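Local coordinates for protein binary enterotoxin of Clostridium perfringens component a (Clostridium perfringens, PDB 5WTZ) that transfers ADP-ribose from NAD+ to actin, probably as the enzymatic half of a two-component iota-like enterotoxin, at residues 3-8 / 20-25; 95-100 / 146-151; 103-108 / 127-132; 135-140 / 186-191; 157-162 / 205-210. One frame throughout, in Å; residues are numbered along the deposited sequence.

Interaction 1 (3-8 / 20-25); sequences MLDDNR and TLWAKK
Arg8 lays its CD methylene over one face of the Trp22 indole, 3.6 Å from CD to the centroid of the five-membered ring and only 23° off the ring normal. This is a CH-pi contact, displaced a little to the NE1 side of the ring. A chi1 of 76° puts Arg8 CG between the backbone N and the carbonyl carbon, the crowded position, and the chain then runs on extended as far as NE. The guanidinium does not lie flat on the indole: the two planes stand 73° apart, and Arg8 NH1 is hydrogen-bonded to Pro91 O, just ahead of strand 92-98. On the Trp22 NE1 side, Asp5 OD1 lies 2.7 Å from Trp22 NE1, the carboxylate turned steeply against the indole. The carbonyl Leu4 O sits 3.6 Å from Trp22 CD1. Farther out, Leu4 CD2 touches Leu21 CD2 at 4.0 Å. The modelled Lys25 NZ falls too close to several Leu4 carbons for its placement to be taken literally. The short N-terminal helix and helix 16-31 run in largely opposed but strongly inclined directions, their segment axes 9.7 Å apart, and Trp22 also meets Phe12, Met145 and Leu92. The contact thus packs the N-terminal helix onto the first of the two ADP-ribosyltransferase-like halves. Because Arg8 spends its CD on the indole and its NH1 on the Pro91 carbonyl, the chemistry is that of a cation whose aliphatic stem does the packing while the guanidinium turns to a backbone acceptor.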
# COMPACT_ATOMS: atom_id res chain seq x y z
N MET A 3 11.92 30.09 16.14
CA MET A 3 12.94 30.89 15.48
C MET A 3 13.75 29.99 14.57
O MET A 3 14.01 30.32 13.41
CB MET A 3 13.86 31.59 16.49
CG MET A 3 15.13 32.15 15.84
SD MET A 3 16.25 33.02 16.97
CE MET A 3 15.27 34.47 17.37
N LEU A 4 14.14 28.83 15.07
CA LEU A 4 14.90 27.95 14.19
C LEU A 4 13.99 27.10 13.31
O LEU A 4 14.45 26.60 12.29
CB LEU A 4 15.87 27.09 14.97
CG LEU A 4 17.11 27.99 15.15
CD1 LEU A 4 17.00 28.97 16.34
CD2 LEU A 4 18.45 27.23 15.10
N ASP A 5 12.72 26.96 13.67
CA ASP A 5 11.76 26.35 12.74
C ASP A 5 11.56 27.26 11.52
O ASP A 5 11.48 26.79 10.39
CB ASP A 5 10.42 26.08 13.41
CG ASP A 5 10.43 24.83 14.26
OD1 ASP A 5 11.35 24.01 14.10
OD2 ASP A 5 9.50 24.66 15.07
N ASP A 6 11.48 28.57 11.76
CA ASP A 6 11.28 29.54 10.69
C ASP A 6 12.53 29.74 9.84
O ASP A 6 12.43 29.97 8.64
CB ASP A 6 10.83 30.89 11.27
CG ASP A 6 9.41 30.86 11.79
OD1 ASP A 6 8.63 30.00 11.33
OD2 ASP A 6 9.06 31.70 12.65
N ASN A 7 13.70 29.65 10.46
CA ASN A 7 14.95 29.95 9.76
C ASN A 7 15.68 28.73 9.20
O ASN A 7 16.70 28.85 8.53
CB ASN A 7 15.89 30.72 10.70
CG ASN A 7 15.34 32.09 11.09
OD1 ASN A 7 14.45 32.63 10.43
ND2 ASN A 7 15.88 32.65 12.17
N ARG A 8 15.15 27.54 9.46
CA ARG A 8 15.80 26.32 8.96
C ARG A 8 15.64 26.21 7.45
O ARG A 8 14.65 26.70 6.89
CB ARG A 8 15.24 25.07 9.64
CG ARG A 8 13.87 24.63 9.16
CD ARG A 8 13.74 23.12 9.29
NE ARG A 8 12.36 22.67 9.21
CZ ARG A 8 11.77 22.30 8.07
NH1 ARG A 8 12.43 22.34 6.92
NH2 ARG A 8 10.51 21.90 8.09
N THR A 20 20.46 18.92 14.25
CA THR A 20 20.30 18.41 15.61
C THR A 20 19.82 19.52 16.53
O THR A 20 19.06 19.26 17.46
CB THR A 20 21.61 17.79 16.18
OG1 THR A 20 22.68 18.74 16.08
CG2 THR A 20 21.98 16.48 15.48
N LEU A 21 20.26 20.74 16.27
CA LEU A 21 19.82 21.87 17.08
C LEU A 21 18.32 22.03 16.87
O LEU A 21 17.54 21.91 17.82
CB LEU A 21 20.55 23.15 16.71
CG LEU A 21 20.40 24.22 17.78
CD1 LEU A 21 20.78 23.67 19.15
CD2 LEU A 21 21.20 25.47 17.43
N TRP A 22 17.95 22.27 15.62
CA TRP A 22 16.56 22.27 15.18
C TRP A 22 15.80 21.09 15.78
O TRP A 22 14.73 21.26 16.36
CB TRP A 22 16.48 22.23 13.65
CG TRP A 22 15.09 22.09 13.12
CD1 TRP A 22 14.13 23.06 13.06
CD2 TRP A 22 14.50 20.92 12.55
NE1 TRP A 22 12.98 22.56 12.50
CE2 TRP A 22 13.18 21.24 12.18
CE3 TRP A 22 14.97 19.62 12.32
CZ2 TRP A 22 12.33 20.32 11.59
CZ3 TRP A 22 14.11 18.70 11.74
CH2 TRP A 22 12.80 19.06 11.38
N ALA A 23 16.38 19.90 15.66
CA ALA A 23 15.77 18.69 16.19
C ALA A 23 15.64 18.74 17.70
O ALA A 23 14.72 18.16 18.27
CB ALA A 23 16.58 17.47 15.80
N LYS A 24 16.56 19.43 18.35
CA LYS A 24 16.66 19.28 19.79
C LYS A 24 15.57 19.96 20.54
O LYS A 24 14.94 19.38 21.42
CB LYS A 24 18.01 19.77 20.28
CG LYS A 24 18.52 18.69 21.14
CD LYS A 24 18.61 17.53 20.21
CE LYS A 24 18.81 16.28 20.95
NZ LYS A 24 17.58 15.87 21.69
N LYS A 25 15.35 21.21 20.17
CA LYS A 25 14.29 21.99 20.76
C LYS A 25 12.96 21.37 20.50
O LYS A 25 12.15 21.20 21.41
CB LYS A 25 14.31 23.38 20.17
CG LYS A 25 15.69 23.83 20.01
CD LYS A 25 15.75 24.74 18.86
CE LYS A 25 17.17 24.95 18.52
NZ LYS A 25 17.32 26.06 17.60

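Interaction 2 (95-100 / 146-151); sequences YYYEAN and TEPDIN
Tyr95 and Tyr97, on an outermost strand of the mixed five-stranded sheet, reach out to the loop between strands 141-144 and 156-162, which runs beside them in much the same direction. The tight part lies at Tyr95 and Pro148. The peptide joining Thr146 to Glu147 lies over one face of the Tyr95 ring, with Glu147 N 3.5 Å above the plane and over its centre, and Tyr95 CD1 comes within 3.3 Å of Thr146 C. His159 stacks against the opposite face, so the ring is sandwiched between loop backbone and the neighbouring strand; its OH is hydrogen-bonded to Asp11. Pro148 bridges the two tyrosines: its CD meets Tyr95 CB at 4.1 Å, while Pro148 CB presses on Tyr97 CE2 at 3.3 Å, the proline and the phenol sliding past each other in opposite directions. Beyond Pro148 the contact thins toward solvent. Asp149 turns from the strand, and Ile150 is exposed and contributes chiefly backbone. The phenol of Tyr97 closes this outer end with a single hydrogen bond, Tyr97 OH giving its proton to Ile150 O at 3.0 Å, with a C=O...donor angle of 166°.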
# COMPACT_ATOMS: atom_id res chain seq x y z
N TYR A 95 16.23 11.63 4.44
CA TYR A 95 17.12 10.66 3.79
C TYR A 95 17.01 9.26 4.39
O TYR A 95 16.82 9.11 5.61
CB TYR A 95 18.58 11.14 3.88
CG TYR A 95 18.81 12.47 3.21
CD1 TYR A 95 18.54 13.66 3.88
CD2 TYR A 95 19.29 12.54 1.91
CE1 TYR A 95 18.75 14.88 3.27
CE2 TYR A 95 19.51 13.77 1.30
CZ TYR A 95 19.23 14.93 1.98
OH TYR A 95 19.43 16.16 1.38
N TYR A 96 17.11 8.24 3.55
CA TYR A 96 17.33 6.88 4.02
C TYR A 96 17.75 5.98 2.87
O TYR A 96 17.26 6.11 1.74
CB TYR A 96 16.08 6.30 4.70
CG TYR A 96 14.84 6.22 3.84
CD1 TYR A 96 14.01 7.32 3.68
CD2 TYR A 96 14.48 5.03 3.22
CE1 TYR A 96 12.85 7.24 2.89
CE2 TYR A 96 13.34 4.95 2.45
CZ TYR A 96 12.53 6.04 2.29
OH TYR A 96 11.40 5.93 1.51
N TYR A 97 18.69 5.09 3.18
CA TYR A 97 19.07 4.02 2.27
C TYR A 97 17.93 3.03 2.20
O TYR A 97 17.23 2.81 3.20
CB TYR A 97 20.33 3.33 2.75
CG TYR A 97 21.63 4.08 2.50
CD1 TYR A 97 22.08 4.33 1.21
CD2 TYR A 97 22.40 4.50 3.56
CE1 TYR A 97 23.29 5.00 0.99
CE2 TYR A 97 23.60 5.16 3.35
CZ TYR A 97 24.03 5.41 2.06
OH TYR A 97 25.22 6.07 1.85
N GLU A 98 17.73 2.42 1.03
CA GLU A 98 16.58 1.54 0.82
C GLU A 98 16.91 0.29 -0.01
O GLU A 98 17.82 0.30 -0.85
CB GLU A 98 15.44 2.32 0.18
CG GLU A 98 14.14 1.52 -0.00
CD GLU A 98 13.60 0.95 1.32
OE1 GLU A 98 14.19 -0.02 1.87
OE2 GLU A 98 12.58 1.48 1.80
N ALA A 99 16.18 -0.80 0.24
CA ALA A 99 16.41 -2.06 -0.45
C ALA A 99 15.61 -2.06 -1.74
O ALA A 99 14.59 -1.40 -1.85
CB ALA A 99 16.01 -3.24 0.44
N ASN A 100 16.09 -2.78 -2.75
CA ASN A 100 15.36 -2.73 -4.01
C ASN A 100 13.96 -3.38 -3.89
O ASN A 100 13.04 -2.97 -4.59
CB ASN A 100 16.17 -3.37 -5.15
CG ASN A 100 16.77 -4.69 -4.78
OD1 ASN A 100 16.80 -5.07 -3.61
ND2 ASN A 100 17.28 -5.41 -5.77
N THR A 146 19.91 14.18 7.14
CA THR A 146 21.01 14.56 6.27
C THR A 146 21.47 13.39 5.43
O THR A 146 21.24 12.24 5.78
CB THR A 146 22.22 15.12 7.07
OG1 THR A 146 22.56 14.21 8.12
CG2 THR A 146 21.90 16.48 7.66
N GLU A 147 22.12 13.70 4.31
CA GLU A 147 22.69 12.68 3.44
C GLU A 147 23.64 11.81 4.24
O GLU A 147 24.51 12.32 4.92
CB GLU A 147 23.42 13.32 2.26
CG GLU A 147 23.99 12.31 1.28
CD GLU A 147 24.86 12.97 0.23
OE1 GLU A 147 24.33 13.82 -0.52
OE2 GLU A 147 26.07 12.65 0.16
N PRO A 148 23.46 10.48 4.16
CA PRO A 148 24.33 9.61 4.96
C PRO A 148 25.80 9.82 4.64
O PRO A 148 26.14 10.23 3.52
CB PRO A 148 23.88 8.21 4.56
CG PRO A 148 22.44 8.40 4.13
CD PRO A 148 22.41 9.73 3.45
N ASP A 149 26.65 9.58 5.63
CA ASP A 149 28.09 9.83 5.51
C ASP A 149 28.83 8.51 5.62
O ASP A 149 30.06 8.49 5.81
CB ASP A 149 28.56 10.80 6.59
CG ASP A 149 29.94 11.36 6.30
OD1 ASP A 149 30.40 11.23 5.14
OD2 ASP A 149 30.57 11.91 7.22
N ILE A 150 28.09 7.42 5.51
CA ILE A 150 28.65 6.09 5.71
C ILE A 150 28.11 5.08 4.69
O ILE A 150 27.11 5.32 4.00
CB ILE A 150 28.39 5.57 7.18
CG1 ILE A 150 26.91 5.67 7.58
CG2 ILE A 150 29.24 6.32 8.19
CD1 ILE A 150 26.06 4.55 7.11
N ASN A 151 28.81 3.96 4.59
CA ASN A 151 28.48 2.90 3.66
C ASN A 151 27.09 2.31 3.92
O ASN A 151 26.63 2.29 5.06
CB ASN A 151 29.52 1.79 3.73
CG ASN A 151 29.16 0.60 2.87
OD1 ASN A 151 29.28 0.65 1.65
ND2 ASN A 151 28.68 -0.47 3.50

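Interaction 3 (103-108 / 127-132); sequences FGFNQN and AKKISD
Lys129 NZ is gripped by two carbonyls: it donates to Phe103 O at 2.8 Å and also to Asp396 O, on strand 391-403 of the second ADP-ribosyltransferase-like half. One ammonium near the C-terminal end of helix 120-130 therefore ties the loop after strand 92-98 to its own helix and to the other half of the toxin. Nearby, Asp132 O takes a hydrogen bond from Lys394 NZ of that same strand, so the end of the helix lies along the interface between the halves. The lysine chain bends twice to get there. Its CG is anti to the backbone N, chi2 of 58° kinks CD, and chi4 of 62° turns NZ onto the carbonyl, which it meets tilted 30° from the carbonyl plane. On the way, Lys129 CE passes Gly104 O at 3.3 Å; Gly104 itself has a positive phi, which favours glycine. The stem of the lysine is used as well: Lys129 CB and CG lie beside Phe105 CD1. On the inner side the Phe103 ring packs on Ile156, Val158 and Leu188 of the sheet and meets Phe135 edge-to-face. There the branch methyl Ile130 CG2 reaches Phe103 CD1 at 3.8 Å, the two side chains crossing obliquely.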
# COMPACT_ATOMS: atom_id res chain seq x y z
N PHE A 103 10.97 -1.34 -3.81
CA PHE A 103 10.51 -0.75 -5.06
C PHE A 103 10.03 -1.86 -5.98
O PHE A 103 9.75 -1.63 -7.15
CB PHE A 103 11.62 0.10 -5.69
CG PHE A 103 11.86 1.39 -4.97
CD1 PHE A 103 11.04 2.49 -5.21
CD2 PHE A 103 12.88 1.51 -4.03
CE1 PHE A 103 11.25 3.69 -4.54
CE2 PHE A 103 13.09 2.69 -3.35
CZ PHE A 103 12.28 3.78 -3.60
N GLY A 104 9.94 -3.07 -5.43
CA GLY A 104 9.51 -4.23 -6.19
C GLY A 104 10.47 -4.55 -7.32
O GLY A 104 10.06 -5.05 -8.37
N PHE A 105 11.75 -4.26 -7.10
CA PHE A 105 12.76 -4.42 -8.13
C PHE A 105 13.67 -5.58 -7.72
O PHE A 105 14.24 -5.55 -6.63
CB PHE A 105 13.55 -3.13 -8.30
CG PHE A 105 14.39 -3.07 -9.55
CD1 PHE A 105 13.79 -3.04 -10.81
CD2 PHE A 105 15.78 -3.00 -9.48
CE1 PHE A 105 14.57 -2.97 -11.97
CE2 PHE A 105 16.55 -2.93 -10.62
CZ PHE A 105 15.94 -2.91 -11.87
N ASN A 106 13.81 -6.59 -8.58
CA ASN A 106 14.59 -7.77 -8.20
C ASN A 106 15.96 -7.86 -8.89
O ASN A 106 16.76 -8.73 -8.55
CB ASN A 106 13.79 -9.06 -8.47
CG ASN A 106 12.95 -9.00 -9.74
OD1 ASN A 106 13.34 -8.37 -10.73
ND2 ASN A 106 11.80 -9.67 -9.73
N GLN A 107 16.24 -6.95 -9.83
CA GLN A 107 17.52 -6.93 -10.53
C GLN A 107 18.59 -6.24 -9.70
O GLN A 107 18.33 -5.24 -9.03
CB GLN A 107 17.38 -6.23 -11.88
CG GLN A 107 18.68 -6.21 -12.69
CD GLN A 107 18.47 -5.77 -14.13
OE1 GLN A 107 17.45 -5.16 -14.45
NE2 GLN A 107 19.43 -6.08 -15.00
N ASN A 108 19.81 -6.77 -9.77
CA ASN A 108 20.93 -6.18 -9.06
C ASN A 108 21.38 -4.87 -9.70
O ASN A 108 21.61 -4.82 -10.91
CB ASN A 108 22.10 -7.17 -9.03
CG ASN A 108 22.99 -6.98 -7.81
OD1 ASN A 108 23.44 -5.87 -7.53
ND2 ASN A 108 23.24 -8.06 -7.09
N ALA A 127 14.51 2.69 -13.63
CA ALA A 127 13.78 3.90 -14.03
C ALA A 127 12.35 3.59 -14.48
O ALA A 127 11.41 4.28 -14.10
CB ALA A 127 14.53 4.63 -15.13
N LYS A 128 12.18 2.53 -15.26
CA LYS A 128 10.86 2.17 -15.74
C LYS A 128 10.02 1.64 -14.58
O LYS A 128 8.84 2.02 -14.42
CB LYS A 128 10.96 1.14 -16.87
CG LYS A 128 11.57 1.69 -18.14
CD LYS A 128 11.66 0.63 -19.24
CE LYS A 128 12.29 1.18 -20.52
NZ LYS A 128 11.47 2.27 -21.14
N LYS A 129 10.62 0.78 -13.76
CA LYS A 129 9.90 0.12 -12.67
C LYS A 129 9.35 1.12 -11.64
O LYS A 129 8.22 0.94 -11.17
CB LYS A 129 10.81 -0.90 -11.98
CG LYS A 129 10.14 -1.62 -10.81
CD LYS A 129 8.87 -2.36 -11.25
CE LYS A 129 8.15 -3.02 -10.05
NZ LYS A 129 7.68 -2.05 -9.01
N ILE A 130 10.10 2.17 -11.31
CA ILE A 130 9.64 3.15 -10.32
C ILE A 130 8.68 4.22 -10.86
O ILE A 130 8.07 4.96 -10.08
CB ILE A 130 10.83 3.86 -9.63
CG1 ILE A 130 11.60 4.74 -10.63
CG2 ILE A 130 11.75 2.84 -8.92
CD1 ILE A 130 12.69 5.62 -9.97
N SER A 131 8.56 4.32 -12.18
CA SER A 131 7.59 5.22 -12.81
C SER A 131 6.14 4.74 -12.66
O SER A 131 5.88 3.54 -12.51
CB SER A 131 7.91 5.41 -14.29
OG SER A 131 9.17 6.03 -14.49
N ASP A 132 5.21 5.69 -12.70
CA ASP A 132 3.77 5.40 -12.74
C ASP A 132 3.35 4.54 -11.58
O ASP A 132 2.51 3.66 -11.75
CB ASP A 132 3.39 4.71 -14.06
CG ASP A 132 3.73 5.54 -15.27
OD1 ASP A 132 3.42 6.76 -15.24
OD2 ASP A 132 4.32 5.00 -16.23

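Interaction 4 (135-140 / 186-191); sequences FIQDGF and YSLKAT
Phe135 and Leu188 form a hydrogen-bonded antiparallel pair, and both send their side chains to the same face of the sheet, where Phe135 CD2 lies 4.2 Å from Leu188 CD2. The phenyl ring presents an edge to Leu188 O. Ile136 and Ser187, the next pair and a non-hydrogen-bonded one, turn to the other face: Ile136 CG1 sits 3.6 Å from Ser187 OG, and that hydroxyl is hydrogen-bonded to Gln213 NE2. Gln137 behaves differently. Its chain folds back at chi2 (-66°), with Gln137 NE2 passing 3.7 Å from Leu188 CB, and NE2 donates to Phe135 O at 2.9 Å. Leu188 N donates to the same oxygen at 2.8 Å. In this Gln137 conformer, one of two modelled and so less certain, Phe135 O is met from both faces of its carbonyl plane. The return bond, Phe135 N to Leu188 O, is nearly straight at 171°. Past the paired residues, Gln137 N still reaches Tyr186 O at 3.0 Å in the carbonyl plane, and where the backbones part a water accepts from Tyr186 N and lies 3.2 Å from Gln137 O, to which it may donate. The Tyr186 ring leads away from 135-140 and is a cation-pi partner of Lys212. Pairing a short edge strand, 134-136, with the start of long strand 187-198 closes one side of the mixed 1-3-5-4-2 sheet, a strand order that recurs in the NAD-binding half of this ADP-ribosyltransferase.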
# COMPACT_ATOMS: atom_id res chain seq x y z
N PHE A 135 4.16 4.08 -4.18
CA PHE A 135 4.63 2.99 -3.33
C PHE A 135 4.14 3.17 -1.90
O PHE A 135 4.63 4.01 -1.14
CB PHE A 135 6.16 2.88 -3.35
CG PHE A 135 6.71 2.35 -4.66
CD1 PHE A 135 6.68 0.99 -4.94
CD2 PHE A 135 7.22 3.22 -5.62
CE1 PHE A 135 7.17 0.50 -6.16
CE2 PHE A 135 7.72 2.74 -6.84
CZ PHE A 135 7.70 1.38 -7.10
N ILE A 136 3.15 2.36 -1.53
CA ILE A 136 2.56 2.45 -0.21
C ILE A 136 3.57 2.09 0.87
O ILE A 136 4.25 1.07 0.79
CB ILE A 136 1.28 1.55 -0.12
CG1 ILE A 136 0.18 2.13 -1.02
CG2 ILE A 136 0.79 1.43 1.32
CD1 ILE A 136 -1.04 1.22 -1.17
N GLN A 137 3.68 2.94 1.89
CA GLN A 137 4.61 2.70 2.99
C GLN A 137 3.89 2.25 4.25
O GLN A 137 3.23 3.05 4.93
CB GLN A 137 5.42 3.97 3.26
CG GLN A 137 6.08 4.54 2.01
CD GLN A 137 7.15 3.63 1.45
OE1 GLN A 137 8.04 3.18 2.18
NE2 GLN A 137 7.10 3.38 0.15
N ASP A 138 4.03 0.96 4.59
CA ASP A 138 3.35 0.39 5.76
C ASP A 138 4.02 0.78 7.07
O ASP A 138 5.24 0.91 7.14
CB ASP A 138 3.30 -1.13 5.66
CG ASP A 138 2.44 -1.59 4.52
OD1 ASP A 138 1.22 -1.38 4.61
OD2 ASP A 138 2.99 -2.12 3.55
N GLY A 139 3.22 0.93 8.11
CA GLY A 139 3.74 1.28 9.42
C GLY A 139 4.26 2.70 9.51
O GLY A 139 4.01 3.53 8.63
N PHE A 140 4.96 3.00 10.60
CA PHE A 140 5.65 4.27 10.76
C PHE A 140 6.98 4.19 10.04
O PHE A 140 7.58 3.12 9.92
CB PHE A 140 5.84 4.62 12.24
CG PHE A 140 4.57 4.64 13.03
CD1 PHE A 140 3.77 5.75 13.05
CD2 PHE A 140 4.17 3.51 13.74
CE1 PHE A 140 2.58 5.75 13.77
CE2 PHE A 140 2.99 3.50 14.46
CZ PHE A 140 2.19 4.62 14.48
N TYR A 186 1.11 7.00 4.61
CA TYR A 186 1.64 7.67 3.43
C TYR A 186 2.19 6.72 2.38
O TYR A 186 2.39 5.52 2.61
CB TYR A 186 2.73 8.67 3.84
CG TYR A 186 2.21 9.78 4.72
CD1 TYR A 186 1.62 10.91 4.16
CD2 TYR A 186 2.29 9.69 6.10
CE1 TYR A 186 1.13 11.92 4.96
CE2 TYR A 186 1.80 10.70 6.91
CZ TYR A 186 1.22 11.82 6.34
OH TYR A 186 0.74 12.82 7.14
N SER A 187 2.43 7.30 1.20
CA SER A 187 3.06 6.59 0.10
C SER A 187 4.19 7.43 -0.51
O SER A 187 4.28 8.64 -0.29
CB SER A 187 2.02 6.24 -0.97
OG SER A 187 0.85 5.65 -0.40
N LEU A 188 5.03 6.76 -1.29
CA LEU A 188 6.14 7.39 -1.98
C LEU A 188 5.88 7.49 -3.48
O LEU A 188 5.53 6.50 -4.13
CB LEU A 188 7.42 6.59 -1.71
CG LEU A 188 8.78 7.01 -2.27
CD1 LEU A 188 9.85 6.37 -1.43
CD2 LEU A 188 8.93 6.59 -3.73
N LYS A 189 6.08 8.68 -4.03
CA LYS A 189 5.97 8.93 -5.47
C LYS A 189 7.27 9.50 -6.00
O LYS A 189 7.67 10.62 -5.63
CB LYS A 189 4.82 9.90 -5.76
CG LYS A 189 4.62 10.19 -7.22
CD LYS A 189 3.55 11.24 -7.42
CE LYS A 189 3.22 11.39 -8.91
NZ LYS A 189 2.26 12.49 -9.12
N ALA A 190 7.92 8.75 -6.88
CA ALA A 190 9.23 9.16 -7.38
C ALA A 190 9.11 10.40 -8.28
O ALA A 190 8.15 10.54 -9.04
CB ALA A 190 9.91 8.01 -8.12
N THR A 191 10.07 11.31 -8.14
CA THR A 191 10.09 12.58 -8.85
C THR A 191 11.38 12.76 -9.62
O THR A 191 11.55 13.75 -10.32
CB THR A 191 9.92 13.77 -7.87
OG1 THR A 191 11.01 13.80 -6.94
CG2 THR A 191 8.61 13.66 -7.10
O HOH W 1 3.49 6.08 5.90

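Interaction 5 (157-162 / 205-210); sequences LVHLKL and KVDADL
His159 ND1 donates to Asp207 OD1 at 2.8 Å across two parallel neighbours, strands 156-162 and 201-211, in the middle of the 1-3-5-4-2 sheet. The acceptor lies in the imidazole plane, whereas the nitrogen comes from above the carboxylate plane; ring and carboxylate are 62° apart and lie side by side. Asp207 OD1 has a second partner in Lys205 NZ, a long salt bridge at 3.9 Å. His159 NE2 is bonded to Asp11 OD2, so both ring nitrogens are satisfied and the ring's rotation is fixed, with Tyr93 stacked on it. An aspartate on either nitrogen would probably favour a protonated histidine, although Lys205, with CE 3.8 Å from His159 ND1, brings another positive charge close. The backbone bonds follow the regular parallel pattern. Val206 N donates to Leu157 O, His159 N gives a nearly straight bond to Val206 O (178°), and His159 O takes Ala208 N at 3.1 Å. Lys161 repeats this, its N bonded to Ala208 O and its O to Leu210 N. The intervening Val158 and Leu160 hydrogen-bond instead to Tyr96 and Val94 of strand 92-98. Beside Lys161, Asp209 OD1 packs against its CB while the extended chain carries the ammonium past it. On the opposite face everything is apolar: Val158 and Val206, then Leu160 CD1 against Ala208 CB at 3.9 Å. At the far end Leu162 CD2 closes on Leu210 CB at 3.8 Å.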
# COMPACT_ATOMS: atom_id res chain seq x y z
N LEU A 157 19.51 5.23 -2.39
CA LEU A 157 19.36 6.31 -1.44
C LEU A 157 18.09 7.07 -1.78
O LEU A 157 17.93 7.58 -2.91
CB LEU A 157 20.56 7.26 -1.46
CG LEU A 157 20.37 8.57 -0.68
CD1 LEU A 157 20.28 8.30 0.83
CD2 LEU A 157 21.48 9.58 -0.98
N VAL A 158 17.17 7.13 -0.82
CA VAL A 158 15.92 7.86 -1.02
C VAL A 158 16.05 9.26 -0.43
O VAL A 158 16.40 9.43 0.73
CB VAL A 158 14.70 7.14 -0.40
CG1 VAL A 158 13.42 7.94 -0.65
CG2 VAL A 158 14.54 5.73 -0.98
N HIS A 159 15.74 10.25 -1.26
CA HIS A 159 15.76 11.65 -0.90
C HIS A 159 14.31 12.14 -0.96
O HIS A 159 13.81 12.51 -2.02
CB HIS A 159 16.68 12.41 -1.87
CG HIS A 159 16.76 13.88 -1.63
ND1 HIS A 159 16.72 14.80 -2.65
CD2 HIS A 159 16.93 14.60 -0.49
CE1 HIS A 159 16.84 16.02 -2.16
NE2 HIS A 159 16.97 15.92 -0.85
N LEU A 160 13.64 12.11 0.19
CA LEU A 160 12.18 12.18 0.28
C LEU A 160 11.72 13.54 0.78
O LEU A 160 12.19 14.01 1.82
CB LEU A 160 11.66 11.08 1.22
CG LEU A 160 10.14 10.95 1.39
CD1 LEU A 160 9.44 10.55 0.10
CD2 LEU A 160 9.81 9.96 2.50
N LYS A 161 10.81 14.16 0.03
CA LYS A 161 10.29 15.49 0.37
C LYS A 161 8.99 15.37 1.15
O LYS A 161 7.97 14.92 0.63
CB LYS A 161 10.09 16.32 -0.89
CG LYS A 161 9.70 17.78 -0.62
CD LYS A 161 9.43 18.56 -1.89
CE LYS A 161 9.27 20.05 -1.58
NZ LYS A 161 8.95 20.86 -2.80
N LEU A 162 9.05 15.78 2.41
CA LEU A 162 7.88 15.78 3.28
C LEU A 162 7.17 17.11 3.17
O LEU A 162 7.77 18.16 3.39
CB LEU A 162 8.29 15.53 4.74
CG LEU A 162 9.21 14.35 5.06
CD1 LEU A 162 9.48 14.31 6.55
CD2 LEU A 162 8.59 13.05 4.58
N LYS A 205 19.99 7.16 -6.55
CA LYS A 205 19.29 8.15 -5.75
C LYS A 205 17.87 8.38 -6.30
O LYS A 205 17.68 8.92 -7.39
CB LYS A 205 20.07 9.46 -5.71
CG LYS A 205 19.44 10.55 -4.87
CD LYS A 205 20.21 11.84 -5.06
CE LYS A 205 19.40 13.04 -4.63
NZ LYS A 205 20.10 14.31 -4.97
N VAL A 206 16.89 7.99 -5.50
CA VAL A 206 15.49 8.22 -5.83
C VAL A 206 15.02 9.50 -5.13
O VAL A 206 14.96 9.56 -3.90
CB VAL A 206 14.60 7.03 -5.40
CG1 VAL A 206 13.13 7.30 -5.71
CG2 VAL A 206 15.06 5.75 -6.10
N ASP A 207 14.75 10.53 -5.92
CA ASP A 207 14.05 11.69 -5.39
C ASP A 207 12.57 11.31 -5.36
O ASP A 207 12.07 10.70 -6.30
CB ASP A 207 14.26 12.93 -6.25
CG ASP A 207 15.68 13.50 -6.13
OD1 ASP A 207 16.29 13.41 -5.05
OD2 ASP A 207 16.16 14.06 -7.13
N ALA A 208 11.89 11.66 -4.28
CA ALA A 208 10.46 11.35 -4.17
C ALA A 208 9.70 12.32 -3.27
O ALA A 208 10.28 12.99 -2.40
CB ALA A 208 10.28 9.93 -3.67
N ASP A 209 8.40 12.35 -3.49
CA ASP A 209 7.47 13.07 -2.63
C ASP A 209 6.72 12.13 -1.70
O ASP A 209 6.29 11.03 -2.09
CB ASP A 209 6.43 13.84 -3.45
CG ASP A 209 7.00 15.07 -4.15
OD1 ASP A 209 8.12 15.52 -3.85
OD2 ASP A 209 6.29 15.59 -5.01
N LEU A 210 6.54 12.58 -0.46
CA LEU A 210 5.63 11.91 0.44
C LEU A 210 4.23 12.38 0.10
O LEU A 210 3.94 13.58 0.20
CB LEU A 210 5.98 12.22 1.90
CG LEU A 210 5.20 11.40 2.93
CD1 LEU A 210 6.00 10.18 3.37
CD2 LEU A 210 4.85 12.28 4.11

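In the fold
All five contacts lie in the N-terminal half, away from the NAD+ site of the other half. Interactions 2, 4 and 5 share one sheet: 5 joins two central strands through regular backbone bonds, while 2 and 4 work at its two outermost strands, with loop packing on tyrosines at one and a brief antiparallel pairing at the other. Tyr96 O to Val158 N links 2 with 5; Lys189 O and Asp209 N link 4 with 5. Interaction 3 is buried against that sheet, Phe103 touching residues of both 4 and 5. Interactions 3 and 4 reach the second half, through Lys129 and Asp138. Interaction 1, peripheral, joins the N-terminal segment to helix 16-31 through an indole and an arginine stem.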